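Side-chain contacts in acetaldehyde dehydrogenase (Acetylating) (Geobacillus thermoglucosidasius, PDB 5J78), which catalyses the reversible, coenzyme A-acylating and NAD-dependent oxidation of acetaldehyde to acetyl-CoA: residues A228-G233 and N448-D453; E292-Q295 and Y299-N302. One frame throughout, in Å; residues are numbered along the deposited sequence.

Contact 1. Residues A228-G233 and N448-D453; sequences AAYSSG and NNITSD
Tyr-230 carries this contact alone from its side, reaching Asn-448, Asn-449 and Ile-450 just where helix 223-229 stops. Ala-229 closes that helix and opens a type I turn to Ser-232. In Tyr-230, CG stands anti to the carbonyl carbon (chi1 -78°), which sends the ring out toward 448-453. Asn-448 O lies over one ring face, 3.5 Å from Tyr-230 CE2. The amide of Asn-449 comes in obliquely, its plane 27° from the ring's and its ND2 3.9 Å from Tyr-230 CE2; Cys-443 N and Val-239 O hold that amide from outside, bonding OD1 and ND2. At the far end Ile-450 N donates to Tyr-230 OH over 3.0 Å (151°), while Ile-450 CG2 packs 3.6 Å from the same oxygen. Ser-232 OG braces the turn by donating to Ala-229 O (2.7 Å). Gly-233 O bonds Asn-448 ND2 of the second subunit, and reciprocally, so the residue after the turn bonds across the subunit interface. A phenylalanine in place of Tyr-230 would probably leave the N-H groups of Ile-450 and Gly-238 without this acceptor. The phenol oxygen, shared by both amides, ties loop 448-453 to the end of strand 236-238.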
loop_
_atom_site.group_PDB
_atom_site.type_symbol
_atom_site.label_atom_id
_atom_site.label_comp_id
_atom_site.label_asym_id
_atom_site.label_seq_id
_atom_site.Cartn_x
_atom_site.Cartn_y
_atom_site.Cartn_z
ATOM N N ALA A 228 5.150 -7.166 -11.003
ATOM C CA ALA A 228 4.628 -7.663 -9.729
ATOM C C ALA A 228 5.599 -8.644 -9.076
ATOM O O ALA A 228 5.799 -8.633 -7.850
ATOM C CB ALA A 228 3.291 -8.320 -9.920
ATOM N N ALA A 229 6.193 -9.505 -9.890
ATOM C CA ALA A 229 7.152 -10.469 -9.364
ATOM C C ALA A 229 8.394 -9.747 -8.796
ATOM O O ALA A 229 8.934 -10.161 -7.784
ATOM C CB ALA A 229 7.552 -11.485 -10.454
ATOM N N TYR A 230 8.838 -8.677 -9.445
ATOM C CA TYR A 230 9.960 -7.891 -8.911
ATOM C C TYR A 230 9.541 -6.914 -7.787
ATOM O O TYR A 230 10.367 -6.138 -7.282
ATOM C CB TYR A 230 10.664 -7.137 -10.045
ATOM C CG TYR A 230 11.579 -8.048 -10.834
ATOM C CD1 TYR A 230 12.828 -8.392 -10.343
ATOM C CD2 TYR A 230 11.178 -8.602 -12.034
ATOM C CE1 TYR A 230 13.662 -9.237 -11.038
ATOM C CE2 TYR A 230 12.003 -9.455 -12.742
ATOM C CZ TYR A 230 13.240 -9.775 -12.243
ATOM O OH TYR A 230 14.067 -10.633 -12.947
ATOM N N SER A 231 8.276 -6.994 -7.377
ATOM C CA SER A 231 7.725 -6.159 -6.305
ATOM C C SER A 231 7.313 -7.026 -5.142
ATOM O O SER A 231 6.749 -6.539 -4.179
ATOM C CB SER A 231 6.505 -5.366 -6.773
ATOM O OG SER A 231 6.812 -4.475 -7.832
ATOM N N SER A 232 7.570 -8.325 -5.262
ATOM C CA SER A 232 7.019 -9.321 -4.349
ATOM C C SER A 232 7.756 -9.460 -3.035
ATOM O O SER A 232 7.255 -10.096 -2.099
ATOM C CB SER A 232 7.033 -10.682 -5.022
ATOM O OG SER A 232 8.375 -11.070 -5.258
ATOM N N GLY A 233 8.965 -8.911 -2.982
ATOM C CA GLY A 233 9.843 -9.139 -1.854
ATOM C C GLY A 233 10.667 -10.414 -2.002
ATOM O O GLY A 233 11.423 -10.749 -1.090
ATOM N N ASN A 448 14.099 -4.736 -17.515
ATOM C CA ASN A 448 13.631 -4.923 -16.130
ATOM C C ASN A 448 13.768 -6.346 -15.623
ATOM O O ASN A 448 12.950 -6.823 -14.832
ATOM C CB ASN A 448 12.181 -4.477 -15.989
ATOM C CG ASN A 448 11.858 -3.985 -14.579
ATOM O OD1 ASN A 448 12.098 -2.829 -14.253
ATOM N ND2 ASN A 448 11.324 -4.867 -13.741
ATOM N N ASN A 449 14.834 -7.013 -16.042
ATOM C CA ASN A 449 15.068 -8.398 -15.652
ATOM C C ASN A 449 16.456 -8.570 -15.037
ATOM O O ASN A 449 17.381 -7.820 -15.360
ATOM C CB ASN A 449 14.943 -9.344 -16.857
ATOM C CG ASN A 449 13.525 -9.433 -17.432
ATOM O OD1 ASN A 449 13.352 -9.749 -18.628
ATOM N ND2 ASN A 449 12.509 -9.183 -16.601
ATOM N N ILE A 450 16.607 -9.585 -14.189
ATOM C CA ILE A 450 17.869 -9.850 -13.518
ATOM C C ILE A 450 18.885 -10.550 -14.437
ATOM O O ILE A 450 20.077 -10.560 -14.139
ATOM C CB ILE A 450 17.639 -10.699 -12.234
ATOM C CG1 ILE A 450 18.870 -10.653 -11.307
ATOM C CG2 ILE A 450 17.282 -12.133 -12.577
ATOM C CD1 ILE A 450 19.070 -9.340 -10.562
ATOM N N THR A 451 18.424 -11.132 -15.549
ATOM C CA THR A 451 19.323 -11.771 -16.513
ATOM C C THR A 451 18.831 -11.654 -17.957
ATOM O O THR A 451 17.638 -11.458 -18.211
ATOM C CB THR A 451 19.533 -13.265 -16.205
ATOM O OG1 THR A 451 20.573 -13.776 -17.050
ATOM C CG2 THR A 451 18.265 -14.060 -16.436
ATOM N N SER A 452 19.773 -11.775 -18.883
ATOM C CA SER A 452 19.495 -11.786 -20.325
ATOM C C SER A 452 19.603 -13.192 -20.877
ATOM O O SER A 452 19.448 -13.399 -22.077
ATOM C CB SER A 452 20.468 -10.883 -21.085
ATOM O OG SER A 452 21.800 -11.312 -20.848
ATOM N N ASP A 453 19.906 -14.148 -20.001
ATOM C CA ASP A 453 20.003 -15.549 -20.384
ATOM C C ASP A 453 18.663 -16.149 -20.755
ATOM O O ASP A 453 17.621 -15.716 -20.265
ATOM C CB ASP A 453 20.559 -16.390 -19.238
ATOM C CG ASP A 453 21.962 -16.007 -18.842
ATOM O OD1 ASP A 453 22.628 -15.227 -19.573
ATOM O OD2 ASP A 453 22.398 -16.523 -17.788
#

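Contact 2. Residues E292-Q295 and Y299-N302; sequences ELKQ and YFLN
Leu-293 and Lys-294, near the C-terminal end of helix 286-295, meet Phe-300 on strand 298-300 within an alpha/beta layer of the aldehyde dehydrogenase fold. This is the second half of a beta-alpha-beta crossover: strand 276-282 leads into the helix, and the chain returns to the same parallel sheet at one of its edge strands within the chain. The tightly packed, buried part is apolar. Phe-300 leaves the backbone toward the helix, its CG beside the backbone N (chi1 -78°), and Leu-293 CD1 meets the ring edge near its plane, 3.9 Å from Phe-300 CZ. Leu-293 CB sits 4.0 Å from Phe-300 CE1, and the leucine also rests on Val-258 of helix 254-265. On the sheet side Phe-300 packs against Val-347 of strand 345-349. No hydrogen bond joins the two segments.

The solvent side belongs to Lys-294, which is exposed where Leu-293 is buried, yet comes just as close to the ring and covers more of this contact. The lysine and phenylalanine side chains cross at about a right angle, and Lys-294 CG lies neither over the ring face nor at its edge. Extended beyond CG (chi2 -178°), the lysine touches the ring twice, with Lys-294 CG and Lys-294 CE each 3.8 Å from Phe-300 CD1.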
loop_
_atom_site.group_PDB
_atom_site.type_symbol
_atom_site.label_atom_id
_atom_site.label_comp_id
_atom_site.label_asym_id
_atom_site.label_seq_id
_atom_site.Cartn_x
_atom_site.Cartn_y
_atom_site.Cartn_z
ATOM N N GLU A 292 8.994 -12.818 -53.600
ATOM C CA GLU A 292 9.259 -14.091 -52.955
ATOM C C GLU A 292 8.287 -14.340 -51.781
ATOM O O GLU A 292 7.837 -15.471 -51.563
ATOM C CB GLU A 292 10.710 -14.144 -52.480
ATOM C CG GLU A 292 11.159 -15.518 -52.036
ATOM C CD GLU A 292 11.196 -16.516 -53.178
ATOM O OE1 GLU A 292 11.834 -16.210 -54.207
ATOM O OE2 GLU A 292 10.596 -17.604 -53.049
ATOM N N LEU A 293 7.953 -13.284 -51.042
ATOM C CA LEU A 293 6.986 -13.394 -49.945
ATOM C C LEU A 293 5.601 -13.764 -50.502
ATOM O O LEU A 293 4.915 -14.651 -49.974
ATOM C CB LEU A 293 6.894 -12.083 -49.146
ATOM C CG LEU A 293 7.934 -11.831 -48.037
ATOM C CD1 LEU A 293 8.044 -10.330 -47.723
ATOM C CD2 LEU A 293 7.582 -12.616 -46.762
ATOM N N LYS A 294 5.180 -13.070 -51.557
ATOM C CA LYS A 294 3.911 -13.399 -52.205
ATOM C C LYS A 294 3.913 -14.852 -52.660
ATOM O O LYS A 294 2.941 -15.577 -52.432
ATOM C CB LYS A 294 3.640 -12.451 -53.379
ATOM C CG LYS A 294 3.111 -11.078 -52.946
ATOM C CD LYS A 294 2.815 -10.198 -54.133
ATOM C CE LYS A 294 2.148 -8.921 -53.736
ATOM N NZ LYS A 294 2.061 -7.987 -54.902
ATOM N N GLN A 295 5.012 -15.284 -53.275
ATOM C CA GLN A 295 5.104 -16.641 -53.793
ATOM C C GLN A 295 4.980 -17.679 -52.697
ATOM O O GLN A 295 4.524 -18.795 -52.943
ATOM C CB GLN A 295 6.426 -16.835 -54.549
ATOM C CG GLN A 295 6.497 -18.109 -55.373
ATOM C CD GLN A 295 5.625 -18.063 -56.632
ATOM O OE1 GLN A 295 5.493 -17.020 -57.287
ATOM N NE2 GLN A 295 5.028 -19.197 -56.971
ATOM N N TYR A 299 0.155 -12.141 -48.081
ATOM C CA TYR A 299 -0.793 -11.217 -48.677
ATOM C C TYR A 299 -0.503 -9.765 -48.280
ATOM O O TYR A 299 -0.678 -9.380 -47.120
ATOM C CB TYR A 299 -2.218 -11.593 -48.252
ATOM C CG TYR A 299 -3.301 -10.803 -48.946
ATOM C CD1 TYR A 299 -3.756 -9.599 -48.420
ATOM C CD2 TYR A 299 -3.882 -11.264 -50.122
ATOM C CE1 TYR A 299 -4.763 -8.858 -49.057
ATOM C CE2 TYR A 299 -4.894 -10.530 -50.773
ATOM C CZ TYR A 299 -5.328 -9.329 -50.232
ATOM O OH TYR A 299 -6.323 -8.591 -50.858
ATOM N N PHE A 300 -0.065 -8.961 -49.240
ATOM C CA PHE A 300 0.206 -7.544 -48.995
ATOM C C PHE A 300 -1.064 -6.706 -49.022
ATOM O O PHE A 300 -1.741 -6.613 -50.054
ATOM C CB PHE A 300 1.191 -6.997 -50.026
ATOM C CG PHE A 300 2.606 -7.373 -49.758
ATOM C CD1 PHE A 300 3.059 -8.648 -50.033
ATOM C CD2 PHE A 300 3.494 -6.446 -49.232
ATOM C CE1 PHE A 300 4.366 -8.999 -49.784
ATOM C CE2 PHE A 300 4.806 -6.783 -48.987
ATOM C CZ PHE A 300 5.248 -8.057 -49.259
ATOM N N LEU A 301 -1.367 -6.087 -47.885
ATOM C CA LEU A 301 -2.555 -5.255 -47.735
ATOM C C LEU A 301 -2.417 -3.948 -48.504
ATOM O O LEU A 301 -1.344 -3.360 -48.516
ATOM C CB LEU A 301 -2.804 -4.932 -46.258
ATOM C CG LEU A 301 -2.932 -6.084 -45.268
ATOM C CD1 LEU A 301 -2.947 -5.542 -43.841
ATOM C CD2 LEU A 301 -4.188 -6.902 -45.543
ATOM N N ASN A 302 -3.498 -3.483 -49.131
ATOM C CA ASN A 302 -3.483 -2.156 -49.743
ATOM C C ASN A 302 -3.891 -1.161 -48.668
ATOM O O ASN A 302 -4.177 -1.559 -47.535
ATOM C CB ASN A 302 -4.392 -2.084 -50.980
ATOM C CG ASN A 302 -5.829 -2.466 -50.694
ATOM O OD1 ASN A 302 -6.384 -2.154 -49.636
ATOM N ND2 ASN A 302 -6.449 -3.154 -51.652
#

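How the contacts relate
From the N terminus, the chain first builds most of the mixed sheet and reaches 228-233, the earlier half of contact 1, between strands 216-219 and 236-238. It then enters the parallel seven-stranded sheet with strand 244-248, passes Cys-273, seen as the oxidised sulfinoalanine, and makes contact 2, which closes a short loop joining helix 286-295 to edge strand 298-300. After strand 415-420 it returns to 448-453, completing contact 1, which joins the end of helix 223-229, beside the mixed sheet, to the loop leading to strand 461-468. Contact 2 therefore lies wholly within the span of contact 1, without crossing it. Their centres are 40 Å apart, on opposite sides of the chain's centre.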